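Local atomic coordinates of alpha-1,3-glucanase (PDB entry 7C7D), a protein that hydrolyses the alpha-1,3-glucosidic linkages of alpha-1,3-glucan, acting as a thermostable glycoside hydrolase of family GH87. Residues Gly448-Arg459 and Ala485-Asp496; Ala404-Gly412 and Ala433-His444. One frame throughout, in Å; residues are numbered along the deposited sequence. Where two conformers were deposited one is given.

Followed from the N terminus, the chain, after the N-terminal domain and the earlier coils, runs through strand 407-410, crosses to another face in strand 415-423 and returns in strand 432-435. There interaction 2 closes one coil of the pectate lyase-like beta-helix. A loop reaching His444 leads on to strand 449-458; the chain then makes a further coil and strand 486-495 comes to lie beside it in interaction 1. The two contacts are in series, neither nested nor crossed: interaction 2 is complete before interaction 1 opens. They belong to different faces of the helix and meet in its interior, where Ile434 CD1 of interaction 2 lies 3.9 Å from Val452 CG2 of interaction 1.

Interaction 1. Residues Gly448-Arg459 and Ala485-Asp496; sequences GTITVDGNTLVR and ARVDITDTTITD
Ile450, Val452 and Leu457 line up with Val487, Ile489 and Ile494 on the inward face of two parallel strands, rungs of successive coils of a right-handed beta-helix. The strand axes run 8° apart for 449-453 against 486-490. The buried, apolar packing is on this face: Ile450 CG1 meets Ala485 CB at 4.0 Å, and Val452 CB lies 4.2 Å from Ile489 CG1. Ten backbone hydrogen bonds support it, six up to Gly454 and four from Asn455 onward, on the two sides of the bend at Gly454 and Asp491.

The other face is polar and partly exposed. Arg486, extended with CG anti to its own N (chi1 175°), reaches along the surface until NE bonds Asp488 OD2 at 2.9 Å within the guanidinium plane. A water joins the same OD2 to Thr451 OG1. Thr490 OG1 donates to Asp453 OD1 at 2.6 Å, on the anti side of the carboxylate and 17° out of its plane. Thr456 and Thr493 stand side by side, CG2 to CG2 at 4.0 Å.

Strands 415-423 and 517-527 flank the pair, and Ile432 and Ile434 pack against the inward side chains of 448-459. Asn455 bonds Asn420 N and Val417 O, while Arg459 pairs with Asp424 and, through its carbonyl, with Arg90 of the calcium-binding N-terminal domain, next to the metal ligand Gln91.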
# COMPACT_ATOMS: atom_id res chain seq x y z
N GLY A 448 -6.09 5.54 24.25
CA GLY A 448 -5.93 6.97 24.02
C GLY A 448 -6.90 7.45 22.98
O GLY A 448 -8.10 7.18 23.06
N THR A 449 -6.38 8.16 21.98
CA THR A 449 -7.19 8.72 20.90
C THR A 449 -6.66 8.19 19.58
O THR A 449 -5.46 8.25 19.31
CB THR A 449 -7.11 10.24 20.91
OG1 THR A 449 -7.56 10.73 22.18
CG2 THR A 449 -7.98 10.85 19.81
N ILE A 450 -7.56 7.67 18.75
CA ILE A 450 -7.24 7.28 17.39
C ILE A 450 -7.85 8.33 16.48
O ILE A 450 -9.08 8.48 16.43
CB ILE A 450 -7.78 5.88 17.05
CG1 ILE A 450 -7.46 4.87 18.17
CG2 ILE A 450 -7.23 5.43 15.71
CD1 ILE A 450 -5.98 4.65 18.44
N THR A 451 -7.00 9.06 15.78
CA THR A 451 -7.42 10.17 14.94
C THR A 451 -7.37 9.73 13.48
O THR A 451 -6.30 9.43 12.95
CB THR A 451 -6.47 11.35 15.15
OG1 THR A 451 -6.51 11.76 16.53
CG2 THR A 451 -6.85 12.52 14.27
N VAL A 452 -8.53 9.68 12.84
CA VAL A 452 -8.65 9.23 11.45
C VAL A 452 -9.24 10.41 10.69
O VAL A 452 -10.46 10.60 10.66
CB VAL A 452 -9.52 7.98 11.34
CG1 VAL A 452 -9.59 7.49 9.90
CG2 VAL A 452 -9.01 6.88 12.29
N ASP A 453 -8.39 11.23 10.07
CA ASP A 453 -8.80 12.54 9.56
C ASP A 453 -8.39 12.74 8.11
O ASP A 453 -7.24 12.51 7.75
CB ASP A 453 -8.16 13.66 10.40
CG ASP A 453 -8.48 15.03 9.84
OD1 ASP A 453 -9.67 15.42 9.84
OD2 ASP A 453 -7.55 15.72 9.38
N GLY A 454 -9.32 13.22 7.29
CA GLY A 454 -8.95 13.69 5.96
C GLY A 454 -8.62 12.62 4.95
O GLY A 454 -7.96 12.92 3.95
N ASN A 455 -9.03 11.38 5.18
CA ASN A 455 -8.72 10.31 4.24
C ASN A 455 -9.78 10.23 3.14
O ASN A 455 -10.94 10.58 3.34
CB ASN A 455 -8.63 8.97 4.98
CG ASN A 455 -7.57 8.99 6.06
OD1 ASN A 455 -6.38 8.88 5.77
ND2 ASN A 455 -8.00 9.16 7.31
N THR A 456 -9.35 9.75 1.97
CA THR A 456 -10.23 9.52 0.83
C THR A 456 -10.13 8.06 0.43
O THR A 456 -9.03 7.55 0.21
CB THR A 456 -9.84 10.43 -0.34
OG1 THR A 456 -10.08 11.78 0.04
CG2 THR A 456 -10.69 10.12 -1.57
N LEU A 457 -11.29 7.40 0.35
CA LEU A 457 -11.39 5.95 0.15
C LEU A 457 -12.24 5.71 -1.08
O LEU A 457 -13.43 6.04 -1.09
CB LEU A 457 -12.04 5.29 1.36
CG LEU A 457 -11.45 5.66 2.73
CD1 LEU A 457 -12.21 4.96 3.85
CD2 LEU A 457 -9.97 5.31 2.79
N VAL A 458 -11.63 5.15 -2.13
CA VAL A 458 -12.25 5.05 -3.45
C VAL A 458 -12.35 3.57 -3.83
O VAL A 458 -11.32 2.88 -3.91
CB VAL A 458 -11.44 5.82 -4.50
CG1 VAL A 458 -12.12 5.73 -5.86
CG2 VAL A 458 -11.26 7.28 -4.08
N ARG A 459 -13.56 3.09 -4.07
CA ARG A 459 -13.78 1.69 -4.46
C ARG A 459 -13.15 0.72 -3.46
O ARG A 459 -12.46 -0.23 -3.83
CB ARG A 459 -13.30 1.42 -5.89
CG ARG A 459 -14.06 2.22 -6.96
CD ARG A 459 -13.55 1.92 -8.39
NE ARG A 459 -12.11 2.18 -8.48
CZ ARG A 459 -11.58 3.37 -8.75
NH1 ARG A 459 -12.37 4.40 -9.04
NH2 ARG A 459 -10.27 3.54 -8.72
N ALA A 485 -10.39 3.12 23.43
CA ALA A 485 -9.90 4.41 22.96
C ALA A 485 -11.08 5.25 22.49
O ALA A 485 -12.18 4.76 22.26
CB ALA A 485 -8.94 4.20 21.80
N ARG A 486 -10.83 6.55 22.37
CA ARG A 486 -11.70 7.42 21.59
C ARG A 486 -11.28 7.33 20.13
O ARG A 486 -10.08 7.39 19.82
CB ARG A 486 -11.53 8.85 22.10
CG ARG A 486 -12.25 9.93 21.35
CD ARG A 486 -11.75 11.27 21.86
NE ARG A 486 -12.43 12.40 21.23
CZ ARG A 486 -13.27 13.21 21.87
NH1 ARG A 486 -13.53 13.00 23.16
NH2 ARG A 486 -13.84 14.22 21.23
N VAL A 487 -12.24 7.14 19.23
CA VAL A 487 -11.94 7.05 17.80
C VAL A 487 -12.68 8.18 17.11
O VAL A 487 -13.92 8.22 17.12
CB VAL A 487 -12.33 5.68 17.22
CG1 VAL A 487 -11.98 5.62 15.74
CG2 VAL A 487 -11.65 4.55 17.99
N ASP A 488 -11.93 9.12 16.55
CA ASP A 488 -12.47 10.33 15.92
C ASP A 488 -12.23 10.23 14.42
O ASP A 488 -11.08 10.31 13.97
CB ASP A 488 -11.78 11.57 16.49
CG ASP A 488 -12.05 11.76 17.95
OD1 ASP A 488 -13.21 11.58 18.37
OD2 ASP A 488 -11.11 12.12 18.68
N ILE A 489 -13.31 10.09 13.66
CA ILE A 489 -13.24 9.87 12.22
C ILE A 489 -13.81 11.13 11.57
O ILE A 489 -15.02 11.34 11.56
CB ILE A 489 -14.01 8.61 11.81
CG1 ILE A 489 -13.47 7.39 12.55
CG2 ILE A 489 -13.96 8.42 10.31
CD1 ILE A 489 -14.43 6.22 12.60
N THR A 490 -12.92 11.95 11.01
CA THR A 490 -13.30 13.28 10.56
C THR A 490 -12.87 13.52 9.12
O THR A 490 -11.84 13.03 8.67
CB THR A 490 -12.67 14.37 11.44
OG1 THR A 490 -11.25 14.20 11.47
CG2 THR A 490 -13.20 14.30 12.85
N ASP A 491 -13.69 14.32 8.43
CA ASP A 491 -13.39 14.78 7.07
C ASP A 491 -12.98 13.64 6.15
O ASP A 491 -11.95 13.66 5.49
CB ASP A 491 -12.37 15.91 7.08
CG ASP A 491 -12.94 17.19 7.66
OD1 ASP A 491 -14.17 17.25 7.87
OD2 ASP A 491 -12.16 18.12 7.91
N THR A 492 -13.84 12.63 6.09
CA THR A 492 -13.59 11.46 5.25
C THR A 492 -14.38 11.58 3.95
O THR A 492 -15.58 11.89 3.97
CB THR A 492 -14.01 10.17 5.97
OG1 THR A 492 -13.49 10.16 7.30
CG2 THR A 492 -13.46 8.96 5.24
N THR A 493 -13.72 11.33 2.84
CA THR A 493 -14.37 11.23 1.54
C THR A 493 -14.42 9.76 1.16
O THR A 493 -13.38 9.10 1.12
CB THR A 493 -13.60 12.04 0.50
OG1 THR A 493 -13.58 13.42 0.91
CG2 THR A 493 -14.23 11.94 -0.88
N ILE A 494 -15.63 9.24 0.93
CA ILE A 494 -15.83 7.83 0.60
C ILE A 494 -16.62 7.77 -0.70
O ILE A 494 -17.76 8.24 -0.75
CB ILE A 494 -16.54 7.06 1.73
CG1 ILE A 494 -15.76 7.20 3.05
CG2 ILE A 494 -16.71 5.61 1.34
CD1 ILE A 494 -16.36 6.46 4.23
N THR A 495 -16.00 7.22 -1.75
CA THR A 495 -16.53 7.34 -3.09
C THR A 495 -16.58 5.98 -3.77
O THR A 495 -15.59 5.24 -3.77
CB THR A 495 -15.64 8.28 -3.91
OG1 THR A 495 -15.55 9.54 -3.22
CG2 THR A 495 -16.18 8.50 -5.32
N ASP A 496 -17.74 5.65 -4.35
CA ASP A 496 -17.88 4.47 -5.21
C ASP A 496 -17.58 3.18 -4.45
O ASP A 496 -16.95 2.26 -4.98
CB ASP A 496 -17.03 4.60 -6.48
CG ASP A 496 -17.42 5.81 -7.32
OD1 ASP A 496 -18.56 6.30 -7.19
OD2 ASP A 496 -16.59 6.27 -8.13
O HOH W 1 -8.75 13.16 17.36
O HOH W 2 -10.76 10.28 7.57
O HOH W 3 -11.52 13.87 2.73
O HOH W 4 -15.22 4.56 -9.69

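Interaction 2. Residues Ala404-Gly412 and Ala433-His444; sequences ANGIAIYGG and AISNQKFAEPFH
Tyr410 and Phe439 both carry CG anti to the carbonyl carbon (chi1 -53° and -56°), which swings the tyrosine ring off strand 407-410 and under the phenylalanine of the following loop. The strands are neighbouring rungs of a parallel beta-helix of the pectate lyase-like kind, and the rings pack where the second rung, 432-435, gives way to loop. Phe439 presents its edge: CE2 sits over the centre of the Tyr410 ring, the centroids 4.9 Å apart and the planes at 89°, a T-shaped pair. Ser435 CB approaches the same ring obliquely, 3.7 Å from Tyr410 CD1. Beyond the ring, Tyr410 OH bonds Asp377 OD2, adding a polar tether to the packing on its face. Replacing it by an alanine here would probably leave the edge of Phe439 without a ring face to rest on and Asp377 without its hydroxyl partner.

Four backbone hydrogen bonds pair the rungs, from Ala433 N to Ile407 O through Gly411 N to Ser435 O. On the inward face Ile409 and Ile434 lie side by side, CG1 to CD1 at 3.8 Å. Opposite them, Asn405 OD1 touches Ala433 CB at 3.5 Å and takes bonds from Ser430 and Arg475.

The loop then folds back over the end of the first rung. Ser435 OG accepts from Gln437 N at 2.9 Å, an ST turn that starts the bend, and Phe443 brings its ring edge to Tyr410 O, with CE1 3.4 Å away. Gly411, at positive phi, lies against Phe443 CZ and His444 O, and next to it Gly412 N donates to His444 O at 3.0 Å.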
# COMPACT_ATOMS: atom_id res chain seq x y z
N ALA A 404 -6.88 -8.09 2.32
CA ALA A 404 -6.82 -7.29 3.54
C ALA A 404 -6.89 -5.79 3.24
O ALA A 404 -7.50 -5.37 2.26
CB ALA A 404 -5.63 -7.69 4.42
N ASN A 405 -6.30 -4.97 4.10
CA ASN A 405 -6.69 -3.57 4.18
C ASN A 405 -5.71 -2.65 3.46
O ASN A 405 -4.55 -2.98 3.22
CB ASN A 405 -6.78 -3.17 5.65
CG ASN A 405 -7.66 -4.11 6.44
OD1 ASN A 405 -8.87 -4.05 6.35
ND2 ASN A 405 -7.04 -5.00 7.21
N GLY A 406 -6.20 -1.44 3.14
CA GLY A 406 -5.28 -0.39 2.72
C GLY A 406 -4.39 0.04 3.87
O GLY A 406 -3.16 -0.03 3.79
N ILE A 407 -5.02 0.47 4.96
CA ILE A 407 -4.35 0.77 6.22
C ILE A 407 -5.05 -0.00 7.33
O ILE A 407 -6.28 0.05 7.44
CB ILE A 407 -4.35 2.28 6.54
CG1 ILE A 407 -3.46 3.01 5.54
CG2 ILE A 407 -3.93 2.52 7.98
CD1 ILE A 407 -3.42 4.53 5.70
N ALA A 408 -4.27 -0.71 8.15
CA ALA A 408 -4.81 -1.45 9.28
C ALA A 408 -4.07 -1.04 10.54
O ALA A 408 -2.84 -1.13 10.61
CB ALA A 408 -4.66 -2.96 9.08
N ILE A 409 -4.82 -0.61 11.55
CA ILE A 409 -4.29 -0.29 12.87
C ILE A 409 -4.83 -1.33 13.83
O ILE A 409 -6.02 -1.30 14.18
CB ILE A 409 -4.69 1.12 13.32
CG1 ILE A 409 -4.37 2.17 12.24
CG2 ILE A 409 -4.05 1.44 14.67
CD1 ILE A 409 -2.91 2.25 11.84
N TYR A 410 -3.98 -2.26 14.27
CA TYR A 410 -4.36 -3.28 15.24
C TYR A 410 -3.77 -2.87 16.58
O TYR A 410 -2.58 -3.05 16.83
CB TYR A 410 -3.86 -4.66 14.82
CG TYR A 410 -4.23 -5.09 13.42
CD1 TYR A 410 -5.52 -5.49 13.10
CD2 TYR A 410 -3.26 -5.12 12.43
CE1 TYR A 410 -5.84 -5.90 11.79
CE2 TYR A 410 -3.56 -5.52 11.14
CZ TYR A 410 -4.83 -5.91 10.83
OH TYR A 410 -5.09 -6.31 9.53
N GLY A 411 -4.61 -2.30 17.44
CA GLY A 411 -4.17 -1.84 18.74
C GLY A 411 -3.33 -0.58 18.65
O GLY A 411 -3.28 0.11 17.63
N GLY A 412 -2.64 -0.28 19.75
CA GLY A 412 -1.76 0.87 19.82
C GLY A 412 -2.42 2.07 20.48
O GLY A 412 -3.62 2.10 20.75
N ALA A 433 -8.96 -0.00 8.45
CA ALA A 433 -9.46 -0.77 9.58
C ALA A 433 -8.81 -0.28 10.86
O ALA A 433 -7.58 -0.19 10.95
CB ALA A 433 -9.15 -2.26 9.39
N ILE A 434 -9.64 0.06 11.85
CA ILE A 434 -9.21 0.42 13.20
C ILE A 434 -9.69 -0.72 14.08
O ILE A 434 -10.91 -0.92 14.23
CB ILE A 434 -9.80 1.77 13.65
CG1 ILE A 434 -9.50 2.88 12.64
CG2 ILE A 434 -9.34 2.12 15.08
CD1 ILE A 434 -8.02 3.13 12.38
N SER A 435 -8.77 -1.52 14.62
CA SER A 435 -9.14 -2.87 15.04
C SER A 435 -8.49 -3.29 16.35
O SER A 435 -7.33 -2.95 16.64
CB SER A 435 -8.74 -3.85 13.95
OG SER A 435 -9.03 -5.17 14.36
N ASN A 436 -9.24 -4.08 17.12
CA ASN A 436 -8.74 -4.80 18.29
C ASN A 436 -8.57 -6.30 18.03
O ASN A 436 -8.64 -7.11 18.95
CB ASN A 436 -9.63 -4.55 19.51
CG ASN A 436 -9.23 -3.30 20.28
OD1 ASN A 436 -8.09 -2.83 20.18
ND2 ASN A 436 -10.17 -2.75 21.05
N GLN A 437 -8.36 -6.69 16.77
CA GLN A 437 -8.03 -8.07 16.43
C GLN A 437 -6.58 -8.33 16.81
O GLN A 437 -5.67 -7.66 16.30
CB GLN A 437 -8.26 -8.31 14.94
CG GLN A 437 -8.10 -9.78 14.53
CD GLN A 437 -8.60 -10.06 13.12
OE1 GLN A 437 -8.93 -9.15 12.36
NE2 GLN A 437 -8.64 -11.34 12.76
N LYS A 438 -6.35 -9.29 17.70
CA LYS A 438 -5.02 -9.41 18.29
C LYS A 438 -4.06 -10.28 17.50
O LYS A 438 -2.86 -9.98 17.44
CB LYS A 438 -5.11 -9.88 19.74
CG LYS A 438 -5.61 -11.29 19.93
CD LYS A 438 -5.73 -11.60 21.41
CE LYS A 438 -6.28 -12.98 21.65
NZ LYS A 438 -6.34 -13.27 23.10
N PHE A 439 -4.55 -11.36 16.89
CA PHE A 439 -3.74 -12.36 16.18
C PHE A 439 -2.81 -13.18 17.07
O PHE A 439 -2.66 -14.39 16.85
CB PHE A 439 -2.94 -11.75 15.02
CG PHE A 439 -3.79 -11.02 14.01
CD1 PHE A 439 -4.50 -11.71 13.04
CD2 PHE A 439 -3.85 -9.64 14.02
CE1 PHE A 439 -5.27 -11.03 12.11
CE2 PHE A 439 -4.61 -8.96 13.09
CZ PHE A 439 -5.32 -9.66 12.14
N ALA A 440 -2.17 -12.55 18.06
CA ALA A 440 -1.23 -13.23 18.95
C ALA A 440 -1.09 -12.40 20.22
O ALA A 440 -1.69 -11.33 20.35
CB ALA A 440 0.12 -13.44 18.27
N GLU A 441 -0.29 -12.90 21.16
CA GLU A 441 -0.04 -12.21 22.42
C GLU A 441 1.46 -12.04 22.62
O GLU A 441 2.25 -12.83 22.08
CB GLU A 441 -0.63 -13.00 23.60
CG GLU A 441 -2.15 -13.08 23.61
CD GLU A 441 -2.83 -11.81 24.10
OE1 GLU A 441 -2.13 -10.82 24.39
OE2 GLU A 441 -4.08 -11.81 24.20
N PRO A 442 1.89 -11.03 23.39
CA PRO A 442 1.08 -10.04 24.11
C PRO A 442 0.66 -8.88 23.21
O PRO A 442 1.50 -8.22 22.60
CB PRO A 442 2.02 -9.55 25.21
CG PRO A 442 3.37 -9.67 24.61
CD PRO A 442 3.32 -10.89 23.72
N PHE A 443 -0.64 -8.66 23.13
CA PHE A 443 -1.22 -7.62 22.29
C PHE A 443 -1.67 -6.45 23.16
O PHE A 443 -2.10 -6.62 24.30
CB PHE A 443 -2.43 -8.20 21.55
CG PHE A 443 -3.15 -7.21 20.68
CD1 PHE A 443 -2.56 -6.72 19.52
CD2 PHE A 443 -4.43 -6.78 21.01
CE1 PHE A 443 -3.23 -5.80 18.71
CE2 PHE A 443 -5.10 -5.88 20.19
CZ PHE A 443 -4.50 -5.39 19.05
N HIS A 444 -1.55 -5.25 22.60
CA HIS A 444 -1.95 -4.03 23.31
C HIS A 444 -3.10 -3.37 22.58
O HIS A 444 -2.90 -2.74 21.53
CB HIS A 444 -0.75 -3.09 23.42
CG HIS A 444 0.33 -3.67 24.27
ND1 HIS A 444 0.45 -3.38 25.61
CD2 HIS A 444 1.31 -4.57 23.99
CE1 HIS A 444 1.47 -4.06 26.11
NE2 HIS A 444 2.01 -4.79 25.15